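Local coordinates for protein heroin esterase (Rhodococcus sp., PDB 1LZK) that probably hydrolyses the acetyl ester bonds of heroin as an esterase of the alpha/beta hydrolase fold, at residues T197-N202 with L262-I267. Residues are numbered along the deposited sequence; the frame is centred on the assembly and turned at random.
Sequences TVSMTN and LRDEGI
S199 CB lies over one face of the R263 guanidinium, 3.6 Å above its plane and nearer the border of the group than its centre, while D264 OD1 lies in the plane of the group, against its border. There R263 grips its own neighbour side-on, NE and NH2 both donating to OD1 from the same face of the carboxylate; NH2 closes the salt bridge at 2.8 Å from D264 OD1. NH1 turns to E258 O. The other carboxylate oxygen crosses to the partner helix: S199 N donates to D264 OD2 at 2.8 Å, from well above the carboxylate plane (59° out of it). In return D264 N donates to S199 OG over 3.1 Å, a straighter bond at 160°. S199 folds its hydroxyl back between its own N and carbonyl carbon, where it meets this amide and also bonds to P261 O. S199 and D264 thus exchange bonds between helices whose axes are nearly antiparallel (171°).

T197 presses its CB to 3.5 Å from D264 CB as the two side chains run alongside each other in opposite senses. Its OG1 N-caps helix 198-202 by accepting from M200 N, and donates a hydrogen bond to a water that also accepts from E265 N and donates to E265 OE1. E265 OE2 is held by the amides of L191 and D192. On the side of the contact toward L262, the bent selenomethionine M200 lays CE 3.6 Å from L262 CD2, beside a leucine that also touches H290.

The pair joins the short helix 198-202 to the start of helix 263-275, the helix that follows strand 252-257 of the hydrolase sheet. Since D264 accepts from the S199 amide in the first turn of helix 198-202 while paired with R263, and E265 receives two amides and a water, both carboxylates are probably stabilised as anions, making the junction a polar, directional one.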
loop_
_atom_site.group_PDB
_atom_site.type_symbol
_atom_site.label_atom_id
_atom_site.label_comp_id
_atom_site.label_asym_id
_atom_site.label_seq_id
_atom_site.Cartn_x
_atom_site.Cartn_y
_atom_site.Cartn_z
ATOM N N THR A 197 -18.961 -1.961 -6.127
ATOM C CA THR A 197 -19.123 -0.512 -6.292
ATOM C C THR A 197 -19.257 -0.132 -7.750
ATOM O O THR A 197 -18.851 -0.868 -8.682
ATOM C CB THR A 197 -17.889 0.252 -5.772
ATOM O OG1 THR A 197 -16.766 -0.217 -6.544
ATOM C CG2 THR A 197 -17.607 -0.004 -4.309
ATOM N N VAL A 198 -19.828 1.043 -7.987
ATOM C CA VAL A 198 -19.962 1.497 -9.376
ATOM C C VAL A 198 -18.637 1.545 -10.092
ATOM O O VAL A 198 -18.515 1.162 -11.275
ATOM C CB VAL A 198 -20.634 2.883 -9.480
ATOM C CG1 VAL A 198 -20.648 3.424 -10.898
ATOM C CG2 VAL A 198 -22.059 2.812 -8.933
ATOM N N SER A 199 -17.547 2.028 -9.467
ATOM C CA SER A 199 -16.312 2.096 -10.242
ATOM C C SER A 199 -15.810 0.682 -10.618
ATOM O O SER A 199 -15.163 0.542 -11.671
ATOM C CB SER A 199 -15.234 2.915 -9.533
ATOM O OG SER A 199 -14.961 2.418 -8.244
HETATM N N MSE A 200 -16.096 -0.235 -9.718
HETATM C CA MSE A 200 -15.614 -1.597 -9.985
HETATM C C MSE A 200 -16.517 -2.302 -10.987
HETATM O O MSE A 200 -16.000 -3.190 -11.665
HETATM C CB MSE A 200 -15.474 -2.381 -8.686
HETATM C CG MSE A 200 -14.832 -3.770 -8.754
HETATM SE SE MSE A 200 -13.109 -3.757 -9.584
HETATM C CE MSE A 200 -12.031 -3.110 -8.177
ATOM N N THR A 201 -17.780 -1.938 -11.140
ATOM C CA THR A 201 -18.592 -2.538 -12.207
ATOM C C THR A 201 -18.382 -1.847 -13.546
ATOM O O THR A 201 -18.515 -2.543 -14.597
ATOM C CB THR A 201 -20.086 -2.531 -11.832
ATOM O OG1 THR A 201 -20.558 -1.169 -11.778
ATOM C CG2 THR A 201 -20.290 -3.152 -10.456
ATOM N N ASN A 202 -18.087 -0.538 -13.579
ATOM C CA ASN A 202 -17.926 0.170 -14.864
ATOM C C ASN A 202 -16.535 0.302 -15.454
ATOM O O ASN A 202 -16.371 0.611 -16.651
ATOM C CB ASN A 202 -18.469 1.608 -14.688
ATOM C CG ASN A 202 -19.970 1.629 -14.506
ATOM O OD1 ASN A 202 -20.641 0.751 -13.942
ATOM N ND2 ASN A 202 -20.563 2.726 -14.944
ATOM N N LEU A 262 -10.720 0.927 -8.148
ATOM C CA LEU A 262 -10.648 0.961 -6.687
ATOM C C LEU A 262 -11.159 2.249 -6.080
ATOM O O LEU A 262 -11.247 2.364 -4.852
ATOM C CB LEU A 262 -9.182 0.754 -6.282
ATOM C CG LEU A 262 -8.499 -0.521 -6.779
ATOM C CD1 LEU A 262 -7.034 -0.577 -6.341
ATOM C CD2 LEU A 262 -9.218 -1.774 -6.290
ATOM N N ARG A 263 -11.495 3.232 -6.885
ATOM C CA ARG A 263 -11.812 4.569 -6.370
ATOM C C ARG A 263 -12.929 4.528 -5.363
ATOM O O ARG A 263 -12.847 5.076 -4.232
ATOM C CB ARG A 263 -12.150 5.463 -7.582
ATOM C CG ARG A 263 -12.521 6.902 -7.188
ATOM C CD ARG A 263 -13.271 7.534 -8.402
ATOM N NE ARG A 263 -14.596 6.967 -8.533
ATOM C CZ ARG A 263 -15.366 6.869 -9.634
ATOM N NH1 ARG A 263 -14.828 7.318 -10.753
ATOM N NH2 ARG A 263 -16.550 6.324 -9.573
ATOM N N ASP A 264 -14.072 3.914 -5.685
ATOM C CA ASP A 264 -15.243 3.993 -4.826
ATOM C C ASP A 264 -14.999 3.241 -3.507
ATOM O O ASP A 264 -15.428 3.741 -2.455
ATOM C CB ASP A 264 -16.502 3.441 -5.506
ATOM C CG ASP A 264 -16.979 4.281 -6.660
ATOM O OD1 ASP A 264 -16.387 5.340 -6.947
ATOM O OD2 ASP A 264 -17.945 3.840 -7.332
ATOM N N GLU A 265 -14.332 2.084 -3.545
ATOM C CA GLU A 265 -14.119 1.382 -2.263
ATOM C C GLU A 265 -13.215 2.212 -1.367
ATOM O O GLU A 265 -13.363 2.166 -0.130
ATOM C CB GLU A 265 -13.613 -0.047 -2.481
ATOM C CG GLU A 265 -12.195 -0.174 -3.040
ATOM C CD GLU A 265 -12.020 -1.505 -3.748
ATOM O OE1 GLU A 265 -12.726 -1.723 -4.754
ATOM O OE2 GLU A 265 -11.207 -2.351 -3.303
ATOM N N GLY A 266 -12.288 2.957 -1.963
ATOM C CA GLY A 266 -11.432 3.869 -1.191
ATOM C C GLY A 266 -12.235 4.961 -0.527
ATOM O O GLY A 266 -12.158 5.259 0.677
ATOM N N ILE A 267 -13.040 5.666 -1.345
ATOM C CA ILE A 267 -13.847 6.769 -0.793
ATOM C C ILE A 267 -14.810 6.241 0.264
ATOM O O ILE A 267 -14.964 6.872 1.323
ATOM C CB ILE A 267 -14.604 7.487 -1.941
ATOM C CG1 ILE A 267 -13.627 8.182 -2.900
ATOM C CG2 ILE A 267 -15.684 8.447 -1.433
ATOM C CD1 ILE A 267 -14.239 8.786 -4.147
HETATM O O HOH W 1 -14.131 0.279 -5.794
#